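Thiamine-binding periplasmic protein (Escherichia coli, PDB 2QRY) binds thiamine, thiamine phosphate and thiamine diphosphate with high affinity in the periplasm and serves the ThiBPQ ABC transporter in thiamine import. Local coordinates at residues V27-S32 and V81-D86; W37-V42 and T280-Y285; F120-Y125 and L245-A250. All blocks are in the same frame, centred on the assembly; numbering follows the deposited sequence.

Overall arrangement
From the N terminus, strand 24-29 opens contact 1 with 27-32, and only a few residues later 37-42 opens contact 2. Contact 1 closes first, when 81-86 pairs beside the opening strand; contact 2 stays open until 280-285, so the two cross along the chain. Contact 3, made by 120-125 and 245-250, follows contact 1 in series and is nested inside the long loop that contact 2 closes. Strands 81-86 and 243-252 are neighbours, which places contacts 1 and 3 in one continuous sheet, while contact 2 joins the turn leading into helix 40-48 to the segment running out of helix 278-281. All three contacts reach thiamin phosphate, at whose site Y30, E248, N282, W283 and M284 gather.

Contact 1: V27-S32 and V81-D86. With TPS (thiamin phosphate), chain E.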
loop_
_atom_site.group_PDB
_atom_site.type_symbol
_atom_site.label_atom_id
_atom_site.label_comp_id
_atom_site.label_asym_id
_atom_site.label_seq_id
_atom_site.Cartn_x
_atom_site.Cartn_y
_atom_site.Cartn_z
ATOM N N VAL A 27 4.067 15.382 -8.427
ATOM C CA VAL A 27 3.848 14.385 -7.387
ATOM C C VAL A 27 4.130 12.941 -7.829
ATOM O O VAL A 27 3.355 12.361 -8.593
ATOM C CB VAL A 27 2.391 14.447 -6.870
ATOM C CG1 VAL A 27 2.191 13.430 -5.747
ATOM C CG2 VAL A 27 2.064 15.865 -6.389
ATOM N N TYR A 28 5.233 12.370 -7.343
ATOM C CA TYR A 28 5.584 10.986 -7.655
ATOM C C TYR A 28 4.622 10.040 -6.930
ATOM O O TYR A 28 4.330 10.230 -5.750
ATOM C CB TYR A 28 7.006 10.662 -7.190
ATOM C CG TYR A 28 8.125 11.178 -8.065
ATOM C CD1 TYR A 28 7.865 11.923 -9.216
ATOM C CD2 TYR A 28 9.450 10.905 -7.744
ATOM C CE1 TYR A 28 8.904 12.379 -10.025
ATOM C CE2 TYR A 28 10.492 11.350 -8.542
ATOM C CZ TYR A 28 10.215 12.086 -9.679
ATOM O OH TYR A 28 11.254 12.523 -10.467
ATOM N N THR A 29 4.143 9.016 -7.627
ATOM C CA THR A 29 3.238 8.050 -7.015
ATOM C C THR A 29 3.232 6.742 -7.818
ATOM O O THR A 29 3.896 6.646 -8.848
ATOM C CB THR A 29 1.795 8.621 -6.918
ATOM O OG1 THR A 29 0.989 7.742 -6.124
ATOM C CG2 THR A 29 1.174 8.774 -8.311
ATOM N N TYR A 30 2.500 5.737 -7.338
ATOM C CA TYR A 30 2.427 4.454 -8.030
ATOM C C TYR A 30 1.303 4.446 -9.067
ATOM O O TYR A 30 0.431 5.323 -9.043
ATOM C CB TYR A 30 2.277 3.312 -7.015
ATOM C CG TYR A 30 1.187 3.488 -5.977
ATOM C CD1 TYR A 30 -0.142 3.171 -6.266
ATOM C CD2 TYR A 30 1.498 3.912 -4.682
ATOM C CE1 TYR A 30 -1.139 3.259 -5.279
ATOM C CE2 TYR A 30 0.514 4.008 -3.690
ATOM C CZ TYR A 30 -0.798 3.676 -3.995
ATOM O OH TYR A 30 -1.757 3.721 -3.007
ATOM N N ASP A 31 1.311 3.461 -9.971
ATOM C CA ASP A 31 0.319 3.419 -11.045
ATOM C C ASP A 31 -1.152 3.278 -10.708
ATOM O O ASP A 31 -1.984 3.909 -11.360
ATOM C CB ASP A 31 0.684 2.371 -12.114
ATOM C CG ASP A 31 0.904 0.986 -11.544
ATOM O OD1 ASP A 31 0.169 0.578 -10.620
ATOM O OD2 ASP A 31 1.815 0.291 -12.043
ATOM N N SER A 32 -1.498 2.467 -9.715
ATOM C CA SER A 32 -2.906 2.307 -9.383
ATOM C C SER A 32 -3.500 3.585 -8.777
ATOM O O SER A 32 -4.715 3.756 -8.762
ATOM C CB SER A 32 -3.104 1.121 -8.435
ATOM O OG SER A 32 -2.463 1.339 -7.199
ATOM N N VAL A 81 6.584 16.287 -4.268
ATOM C CA VAL A 81 5.969 15.413 -3.277
ATOM C C VAL A 81 6.018 13.953 -3.733
ATOM O O VAL A 81 5.865 13.658 -4.918
ATOM C CB VAL A 81 4.473 15.771 -3.047
ATOM C CG1 VAL A 81 3.870 14.842 -2.008
ATOM C CG2 VAL A 81 4.335 17.208 -2.604
ATOM N N VAL A 82 6.247 13.045 -2.790
ATOM C CA VAL A 82 6.248 11.620 -3.093
ATOM C C VAL A 82 5.032 11.040 -2.385
ATOM O O VAL A 82 5.003 10.984 -1.157
ATOM C CB VAL A 82 7.506 10.905 -2.560
ATOM C CG1 VAL A 82 7.349 9.400 -2.737
ATOM C CG2 VAL A 82 8.745 11.401 -3.300
ATOM N N LEU A 83 4.029 10.628 -3.156
ATOM C CA LEU A 83 2.808 10.056 -2.592
ATOM C C LEU A 83 2.762 8.538 -2.814
ATOM O O LEU A 83 2.818 8.070 -3.944
ATOM C CB LEU A 83 1.586 10.715 -3.230
ATOM C CG LEU A 83 0.191 10.307 -2.741
ATOM C CD1 LEU A 83 -0.769 11.494 -2.885
ATOM C CD2 LEU A 83 -0.307 9.089 -3.514
ATOM N N GLY A 84 2.670 7.768 -1.738
ATOM C CA GLY A 84 2.622 6.333 -1.914
ATOM C C GLY A 84 3.633 5.526 -1.125
ATOM O O GLY A 84 3.796 4.344 -1.383
ATOM N N LEU A 85 4.345 6.148 -0.194
ATOM C CA LEU A 85 5.276 5.389 0.632
ATOM C C LEU A 85 4.359 4.926 1.746
ATOM O O LEU A 85 3.173 5.206 1.701
ATOM C CB LEU A 85 6.364 6.284 1.213
ATOM C CG LEU A 85 7.331 6.974 0.257
ATOM C CD1 LEU A 85 8.335 7.788 1.066
ATOM C CD2 LEU A 85 8.053 5.937 -0.589
ATOM N N ASP A 86 4.868 4.205 2.735
ATOM C CA ASP A 86 3.985 3.806 3.823
ATOM C C ASP A 86 4.709 3.689 5.153
ATOM O O ASP A 86 5.907 3.950 5.246
ATOM C CB ASP A 86 3.218 2.513 3.488
ATOM C CG ASP A 86 4.067 1.259 3.598
ATOM O OD1 ASP A 86 5.229 1.339 4.061
ATOM O OD2 ASP A 86 3.553 0.177 3.223
HETATM C CM2 TPS E . -9.211 -3.716 -6.230
HETATM N N3 TPS E . -3.964 -0.763 -3.593
HETATM C C2 TPS E . -3.689 -1.543 -4.620
HETATM S S1 TPS E . -1.972 -1.471 -4.758
HETATM C C5 TPS E . -1.668 -0.376 -3.401
HETATM C C4 TPS E . -2.944 -0.140 -2.938
HETATM C CM4 TPS E . -3.178 0.774 -1.740
HETATM C C6 TPS E . -0.305 0.079 -2.981
HETATM C C7 TPS E . 0.559 -0.546 -4.076
HETATM O O7 TPS E . 1.955 -0.326 -3.917
HETATM N N1A TPS E . -7.801 -3.319 -4.253
HETATM C C2A TPS E . -8.223 -2.885 -5.444
HETATM N N3A TPS E . -7.785 -1.733 -5.949
HETATM C C4A TPS E . -6.900 -0.963 -5.280
HETATM N N4A TPS E . -6.459 0.226 -5.832
HETATM C C5A TPS E . -6.424 -1.395 -4.002
HETATM C C6A TPS E . -6.922 -2.618 -3.520
HETATM C C7A TPS E . -5.407 -0.588 -3.160
HETATM P P1 TPS E . 2.676 -1.051 -5.168
HETATM O O1 TPS E . 2.242 -2.543 -5.221
HETATM O O2 TPS E . 4.250 -0.904 -5.091
HETATM O O3 TPS E . 2.195 -0.367 -6.465
#
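V27 meets V81 and L83 in the apolar centre of a parallel strand pair, part of the mixed sheet in the alpha/beta fold of a periplasmic binding protein. CG1 of V27, anti to the backbone N (chi1 -178°), reaches CB of L83 at 3.8 Å, while CG2 lies alongside V81, whose side chain points the same way. Branched and aliphatic residues suit this face because helix 259-269 packs on V81 and L83. The other face carries Y28 and V82 beneath helix 63-73; the Y28 ring leads away from the strand pair, and its hydroxyl is hydrogen-bonded to E73.

Backbone bonds hold the two strands together. N of Y28 donates to O of V81 at 2.8 Å, and O of Y28 accepts from N of L83 at 2.6 Å. Farther along, the hydroxyl of T29 replaces a backbone donor: OG1 gives its proton to O of L83 at 2.9 Å, approaching 43° above the carbonyl plane. A threonine serves well here, offering a donor from a branched, strand-compatible side chain.

The sheet then gives way to the binding site. Y30, at the N-cap position of helix 31-34, turns its ring edge to G84, where CE2 comes within 3.6 Å of CA. Glycine suits that place twice over: its backbone takes a positive phi (127°) in a G1 bulge, G84 and L85 together facing V249, and its bare CA lets the ring come close. The ethyl carbon C6 of thiamin phosphate lies over one face of the Y30 ring, toward its rim, and T29 OG1 sits near the rim of the opposite face. Y30 OH is hydrogen-bonded to E248 OE1, which helps fix the ring. That same OH stands 3.5 Å from CM4, the thiazole methyl carbon.

Contact 2: W37-V42 and T280-Y285; sequences WGPGPV and TGNWMY. With TPS (thiamin phosphate), chain E.
P39 presents its ring to the backbone of G281, and the fit depends on G281 having no side chain in the way. The pyrrolidine lies alongside the weakly bonded helical turn at 280-281: CB approaches CA of G281 at 3.9 Å, and CD comes to 3.4 Å from O of the same residue. From next door, CA of G38 brings a C-H to that oxygen, 3.5 Å from G281 O. This is van der Waals packing with a weak C-H...O contact, for which a rigid, donor-free proline beside glycines is well suited. CD of P39 also borders the backbone N of N282.

From N282 on the segment lines the ligand site: backbone O of N282 is 3.0 Å from C7A of thiamin phosphate. W283 takes a positive phi (54°), unusual for a residue with a side chain, as it leaves helical geometry; its CG, anti to the carbonyl carbon (chi1 -58°), leads the indole back beside T280. CA of T280 sits over one face of this indole, near its rim, and CD1 of W283 meets the aminopyrimidine obliquely, 3.7 Å from N3A of thiamin phosphate. M284, a selenomethionine in this crystal, has a chain bent at chi2 and chi3. That bend helps bring SE to 3.8 Å from CM4, the thiazole methyl carbon, a position where the flexible, apolar side chain of methionine suits the methyl group.

In the fold, 37-42 leads into helix 40-48, whereas the segment 280-285 continues the chain out of helix 278-281. Helix 221-229 packs on the W283 indole, with Y224 meeting it edge to face, whereas N282 and M284 rest on strands 121-133 and 243-252.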
loop_
_atom_site.group_PDB
_atom_site.type_symbol
_atom_site.label_atom_id
_atom_site.label_comp_id
_atom_site.label_asym_id
_atom_site.label_seq_id
_atom_site.Cartn_x
_atom_site.Cartn_y
_atom_site.Cartn_z
ATOM N N TRP A 37 -8.766 4.987 -13.407
ATOM C CA TRP A 37 -9.780 4.452 -12.512
ATOM C C TRP A 37 -9.445 4.657 -11.040
ATOM O O TRP A 37 -10.237 4.305 -10.166
ATOM C CB TRP A 37 -9.990 2.966 -12.809
ATOM C CG TRP A 37 -8.714 2.193 -12.901
ATOM C CD1 TRP A 37 -7.995 1.666 -11.867
ATOM C CD2 TRP A 37 -7.980 1.894 -14.094
ATOM N NE1 TRP A 37 -6.856 1.057 -12.341
ATOM C CE2 TRP A 37 -6.822 1.183 -13.706
ATOM C CE3 TRP A 37 -8.187 2.159 -15.456
ATOM C CZ2 TRP A 37 -5.870 0.734 -14.631
ATOM C CZ3 TRP A 37 -7.239 1.710 -16.379
ATOM C CH2 TRP A 37 -6.096 1.005 -15.958
ATOM N N GLY A 38 -8.281 5.241 -10.769
ATOM C CA GLY A 38 -7.876 5.481 -9.393
ATOM C C GLY A 38 -8.379 6.805 -8.844
ATOM O O GLY A 38 -9.267 7.413 -9.430
ATOM N N PRO A 39 -7.839 7.279 -7.713
ATOM C CA PRO A 39 -8.295 8.552 -7.150
ATOM C C PRO A 39 -7.624 9.757 -7.810
ATOM O O PRO A 39 -8.136 10.874 -7.742
ATOM C CB PRO A 39 -7.929 8.418 -5.678
ATOM C CG PRO A 39 -6.635 7.664 -5.747
ATOM C CD PRO A 39 -6.928 6.589 -6.779
ATOM N N GLY A 40 -6.484 9.510 -8.451
ATOM C CA GLY A 40 -5.728 10.558 -9.113
ATOM C C GLY A 40 -6.540 11.622 -9.835
ATOM O O GLY A 40 -6.578 12.769 -9.389
ATOM N N PRO A 41 -7.200 11.280 -10.953
ATOM C CA PRO A 41 -8.003 12.241 -11.715
ATOM C C PRO A 41 -8.929 13.079 -10.835
ATOM O O PRO A 41 -9.057 14.286 -11.032
ATOM C CB PRO A 41 -8.768 11.350 -12.687
ATOM C CG PRO A 41 -7.786 10.255 -12.951
ATOM C CD PRO A 41 -7.289 9.940 -11.557
ATOM N N VAL A 42 -9.565 12.427 -9.865
ATOM C CA VAL A 42 -10.474 13.104 -8.947
ATOM C C VAL A 42 -9.723 14.088 -8.052
ATOM O O VAL A 42 -10.106 15.251 -7.950
ATOM C CB VAL A 42 -11.221 12.096 -8.050
ATOM C CG1 VAL A 42 -12.214 12.832 -7.158
ATOM C CG2 VAL A 42 -11.936 11.066 -8.913
ATOM N N THR A 280 -13.594 4.959 -3.033
ATOM C CA THR A 280 -13.855 4.350 -4.334
ATOM C C THR A 280 -12.740 4.555 -5.355
ATOM O O THR A 280 -12.825 4.067 -6.479
ATOM C CB THR A 280 -15.184 4.864 -4.931
ATOM O OG1 THR A 280 -15.086 6.268 -5.197
ATOM C CG2 THR A 280 -16.337 4.617 -3.949
ATOM N N GLY A 281 -11.689 5.268 -4.960
ATOM C CA GLY A 281 -10.577 5.495 -5.865
ATOM C C GLY A 281 -9.421 4.547 -5.603
ATOM O O GLY A 281 -8.936 3.885 -6.521
ATOM N N ASN A 282 -8.990 4.478 -4.345
ATOM C CA ASN A 282 -7.874 3.624 -3.944
ATOM C C ASN A 282 -8.339 2.363 -3.221
ATOM O O ASN A 282 -7.542 1.461 -2.976
ATOM C CB ASN A 282 -6.924 4.395 -3.024
ATOM C CG ASN A 282 -5.447 4.161 -3.360
ATOM O OD1 ASN A 282 -4.572 4.254 -2.490
ATOM N ND2 ASN A 282 -5.167 3.882 -4.625
ATOM N N TRP A 283 -9.621 2.303 -2.870
ATOM C CA TRP A 283 -10.160 1.146 -2.165
ATOM C C TRP A 283 -9.351 0.854 -0.900
ATOM O O TRP A 283 -8.745 -0.204 -0.736
ATOM C CB TRP A 283 -10.187 -0.058 -3.110
ATOM C CG TRP A 283 -11.009 0.248 -4.318
ATOM C CD1 TRP A 283 -10.554 0.626 -5.552
ATOM C CD2 TRP A 283 -12.437 0.341 -4.373
ATOM N NE1 TRP A 283 -11.608 0.956 -6.365
ATOM C CE2 TRP A 283 -12.776 0.790 -5.668
ATOM C CE3 TRP A 283 -13.462 0.095 -3.449
ATOM C CZ2 TRP A 283 -14.103 0.998 -6.065
ATOM C CZ3 TRP A 283 -14.781 0.301 -3.841
ATOM C CH2 TRP A 283 -15.088 0.749 -5.141
HETATM N N MSE A 284 -9.356 1.834 -0.012
HETATM C CA MSE A 284 -8.652 1.782 1.259
HETATM C C MSE A 284 -9.491 2.606 2.234
HETATM O O MSE A 284 -10.389 3.336 1.812
HETATM C CB MSE A 284 -7.268 2.429 1.110
HETATM C CG MSE A 284 -6.298 1.686 0.206
HETATM SE SE MSE A 284 -5.662 0.044 1.011
HETATM C CE MSE A 284 -4.230 0.784 2.105
ATOM N N TYR A 285 -9.204 2.501 3.528
ATOM C CA TYR A 285 -9.945 3.275 4.523
ATOM C C TYR A 285 -9.343 4.677 4.613
ATOM O O TYR A 285 -8.127 4.834 4.736
ATOM C CB TYR A 285 -9.886 2.594 5.894
ATOM C CG TYR A 285 -10.600 1.265 5.940
ATOM C CD1 TYR A 285 -11.992 1.196 5.887
ATOM C CD2 TYR A 285 -9.884 0.071 6.015
ATOM C CE1 TYR A 285 -12.655 -0.029 5.905
ATOM C CE2 TYR A 285 -10.536 -1.161 6.036
ATOM C CZ TYR A 285 -11.921 -1.201 5.979
ATOM O OH TYR A 285 -12.563 -2.414 5.986
HETATM C CM2 TPS E . -9.211 -3.716 -6.230
HETATM N N3 TPS E . -3.964 -0.763 -3.593
HETATM C C2 TPS E . -3.689 -1.543 -4.620
HETATM S S1 TPS E . -1.972 -1.471 -4.758
HETATM C C5 TPS E . -1.668 -0.376 -3.401
HETATM C C4 TPS E . -2.944 -0.140 -2.938
HETATM C CM4 TPS E . -3.178 0.774 -1.740
HETATM C C6 TPS E . -0.305 0.079 -2.981
HETATM C C7 TPS E . 0.559 -0.546 -4.076
HETATM O O7 TPS E . 1.955 -0.326 -3.917
HETATM N N1A TPS E . -7.801 -3.319 -4.253
HETATM C C2A TPS E . -8.223 -2.885 -5.444
HETATM N N3A TPS E . -7.785 -1.733 -5.949
HETATM C C4A TPS E . -6.900 -0.963 -5.280
HETATM N N4A TPS E . -6.459 0.226 -5.832
HETATM C C5A TPS E . -6.424 -1.395 -4.002
HETATM C C6A TPS E . -6.922 -2.618 -3.520
HETATM C C7A TPS E . -5.407 -0.588 -3.160
HETATM P P1 TPS E . 2.676 -1.051 -5.168
HETATM O O1 TPS E . 2.242 -2.543 -5.221
HETATM O O2 TPS E . 4.250 -0.904 -5.091
HETATM O O3 TPS E . 2.195 -0.367 -6.465
#

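Contact 3: F120-Y125 and L245-A250. With TPS (thiamin phosphate), chain E.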
loop_
_atom_site.group_PDB
_atom_site.type_symbol
_atom_site.label_atom_id
_atom_site.label_comp_id
_atom_site.label_asym_id
_atom_site.label_seq_id
_atom_site.Cartn_x
_atom_site.Cartn_y
_atom_site.Cartn_z
ATOM N N PHE A 120 5.931 12.775 7.412
ATOM C CA PHE A 120 5.023 11.991 6.579
ATOM C C PHE A 120 3.554 12.048 7.005
ATOM O O PHE A 120 3.201 11.715 8.134
ATOM C CB PHE A 120 5.533 10.551 6.536
ATOM C CG PHE A 120 6.980 10.454 6.149
ATOM C CD1 PHE A 120 7.376 10.662 4.833
ATOM C CD2 PHE A 120 7.957 10.252 7.115
ATOM C CE1 PHE A 120 8.726 10.677 4.481
ATOM C CE2 PHE A 120 9.311 10.264 6.776
ATOM C CZ PHE A 120 9.694 10.480 5.456
ATOM N N VAL A 121 2.709 12.469 6.071
ATOM C CA VAL A 121 1.280 12.604 6.307
ATOM C C VAL A 121 0.477 11.435 5.727
ATOM O O VAL A 121 0.558 11.139 4.534
ATOM C CB VAL A 121 0.745 13.911 5.673
ATOM C CG1 VAL A 121 -0.696 14.145 6.093
ATOM C CG2 VAL A 121 1.623 15.082 6.071
ATOM N N PRO A 122 -0.311 10.756 6.570
ATOM C CA PRO A 122 -1.111 9.631 6.080
ATOM C C PRO A 122 -2.270 10.126 5.225
ATOM O O PRO A 122 -2.773 11.231 5.435
ATOM C CB PRO A 122 -1.621 8.977 7.363
ATOM C CG PRO A 122 -0.610 9.348 8.375
ATOM C CD PRO A 122 -0.298 10.786 8.042
ATOM N N PHE A 123 -2.690 9.311 4.260
ATOM C CA PHE A 123 -3.826 9.669 3.423
ATOM C C PHE A 123 -4.834 8.521 3.349
ATOM O O PHE A 123 -5.963 8.710 2.900
ATOM C CB PHE A 123 -3.371 10.146 2.029
ATOM C CG PHE A 123 -2.689 9.100 1.184
ATOM C CD1 PHE A 123 -3.431 8.160 0.475
ATOM C CD2 PHE A 123 -1.305 9.116 1.022
ATOM C CE1 PHE A 123 -2.809 7.267 -0.387
ATOM C CE2 PHE A 123 -0.673 8.226 0.162
ATOM C CZ PHE A 123 -1.424 7.303 -0.543
ATOM N N ASP A 124 -4.423 7.338 3.801
ATOM C CA ASP A 124 -5.305 6.170 3.869
ATOM C C ASP A 124 -4.618 4.978 4.529
ATOM O O ASP A 124 -3.409 4.993 4.747
ATOM C CB ASP A 124 -5.872 5.767 2.489
ATOM C CG ASP A 124 -4.827 5.207 1.536
ATOM O OD1 ASP A 124 -3.826 4.599 1.984
ATOM O OD2 ASP A 124 -5.032 5.359 0.312
ATOM N N TYR A 125 -5.397 3.962 4.883
ATOM C CA TYR A 125 -4.825 2.782 5.518
ATOM C C TYR A 125 -5.614 1.531 5.162
ATOM O O TYR A 125 -6.739 1.612 4.678
ATOM C CB TYR A 125 -4.768 2.964 7.043
ATOM C CG TYR A 125 -6.114 2.933 7.744
ATOM C CD1 TYR A 125 -6.620 1.744 8.270
ATOM C CD2 TYR A 125 -6.879 4.093 7.879
ATOM C CE1 TYR A 125 -7.853 1.707 8.917
ATOM C CE2 TYR A 125 -8.119 4.069 8.525
ATOM C CZ TYR A 125 -8.597 2.871 9.042
ATOM O OH TYR A 125 -9.811 2.838 9.694
ATOM N N LEU A 245 -0.820 -4.063 9.232
ATOM C CA LEU A 245 -1.375 -2.756 8.918
ATOM C C LEU A 245 -0.504 -1.890 8.036
ATOM O O LEU A 245 0.715 -1.810 8.224
ATOM C CB LEU A 245 -1.664 -1.987 10.211
ATOM C CG LEU A 245 -1.983 -0.492 10.080
ATOM C CD1 LEU A 245 -3.347 -0.284 9.437
ATOM C CD2 LEU A 245 -1.964 0.139 11.470
ATOM N N GLN A 246 -1.141 -1.232 7.072
ATOM C CA GLN A 246 -0.437 -0.318 6.193
ATOM C C GLN A 246 -1.089 1.055 6.266
ATOM O O GLN A 246 -2.312 1.186 6.183
ATOM C CB GLN A 246 -0.452 -0.777 4.728
ATOM C CG GLN A 246 0.293 0.208 3.822
ATOM C CD GLN A 246 0.114 -0.054 2.335
ATOM O OE1 GLN A 246 -1.008 -0.067 1.820
ATOM N NE2 GLN A 246 1.226 -0.248 1.634
ATOM N N VAL A 247 -0.258 2.074 6.434
ATOM C CA VAL A 247 -0.722 3.445 6.457
ATOM C C VAL A 247 0.116 4.102 5.380
ATOM O O VAL A 247 1.322 4.259 5.543
ATOM C CB VAL A 247 -0.439 4.145 7.807
ATOM C CG1 VAL A 247 -0.867 5.596 7.725
ATOM C CG2 VAL A 247 -1.175 3.435 8.938
ATOM N N GLU A 248 -0.511 4.461 4.268
ATOM C CA GLU A 248 0.224 5.102 3.185
ATOM C C GLU A 248 0.439 6.558 3.546
ATOM O O GLU A 248 -0.401 7.170 4.199
ATOM C CB GLU A 248 -0.549 4.992 1.871
ATOM C CG GLU A 248 -0.928 3.574 1.511
ATOM C CD GLU A 248 -1.337 3.441 0.064
ATOM O OE1 GLU A 248 -0.454 3.151 -0.779
ATOM O OE2 GLU A 248 -2.537 3.642 -0.230
ATOM N N VAL A 249 1.555 7.117 3.105
ATOM C CA VAL A 249 1.877 8.496 3.428
ATOM C C VAL A 249 2.449 9.277 2.260
ATOM O O VAL A 249 2.788 8.723 1.216
ATOM C CB VAL A 249 2.910 8.553 4.572
ATOM C CG1 VAL A 249 2.395 7.786 5.777
ATOM C CG2 VAL A 249 4.223 7.960 4.107
ATOM N N ALA A 250 2.550 10.582 2.462
ATOM C CA ALA A 250 3.109 11.488 1.478
ATOM C C ALA A 250 3.971 12.505 2.235
ATOM O O ALA A 250 3.751 12.752 3.426
ATOM C CB ALA A 250 2.002 12.189 0.723
HETATM C CM2 TPS E . -9.211 -3.716 -6.230
HETATM N N3 TPS E . -3.964 -0.763 -3.593
HETATM C C2 TPS E . -3.689 -1.543 -4.620
HETATM S S1 TPS E . -1.972 -1.471 -4.758
HETATM C C5 TPS E . -1.668 -0.376 -3.401
HETATM C C4 TPS E . -2.944 -0.140 -2.938
HETATM C CM4 TPS E . -3.178 0.774 -1.740
HETATM C C6 TPS E . -0.305 0.079 -2.981
HETATM C C7 TPS E . 0.559 -0.546 -4.076
HETATM O O7 TPS E . 1.955 -0.326 -3.917
HETATM N N1A TPS E . -7.801 -3.319 -4.253
HETATM C C2A TPS E . -8.223 -2.885 -5.444
HETATM N N3A TPS E . -7.785 -1.733 -5.949
HETATM C C4A TPS E . -6.900 -0.963 -5.280
HETATM N N4A TPS E . -6.459 0.226 -5.832
HETATM C C5A TPS E . -6.424 -1.395 -4.002
HETATM C C6A TPS E . -6.922 -2.618 -3.520
HETATM C C7A TPS E . -5.407 -0.588 -3.160
HETATM P P1 TPS E . 2.676 -1.051 -5.168
HETATM O O1 TPS E . 2.242 -2.543 -5.221
HETATM O O2 TPS E . 4.250 -0.904 -5.091
HETATM O O3 TPS E . 2.195 -0.367 -6.465
#
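P122 and V247 form the tight part of this antiparallel strand pair: CB of the proline is 3.5 Å from CG1 of the valine, closer than usual carbon packing. V249 continues the same face, its CG1 directed toward P122 and its CG2 toward CB of F120, so branched valines pack against the flat proline ring and the F120 side chain. The register is firm here as well, since V121 and A250 form a hydrogen-bonded pair; N of V121 reaches O of A250 at 2.9 Å with a nearly straight N-H...O angle of 168°.

Toward Y125 the pairing loosens. Between the P122-V249 and Y125-V247 pairs, F123 and D124 together face the single residue E248, a beta bulge. N of F123 donates to O of E248 at 3.1 Å. CG of F123 lies between the backbone N and the carbonyl carbon (chi1 65°), which folds the ring over E248; CB of the glutamate sits 3.9 Å from the F123 ring centroid as a CH-pi contact, while V249 O lies at the ring edge. Y125, partly exposed, swings its ring away to meet Y285 and meets CD1 of L245 through its own CD1. Strands 121-133 and 243-252 probably form part of the connection between the two lobes, as in related binding proteins.

The face toward the ligand carries two acids. The carboxylates of D124 and E248 are nearly coplanar, with OD1 of the aspartate 2.7 Å from OE2 of the glutamate. Oxygens this close suggest that one acid is probably protonated. E248, with its other oxygen engaged by Y30, places OE2 3.3 Å from thiamin phosphate CM4. Negative charge remaining on this acid pair would probably favour the cationic thiazolium.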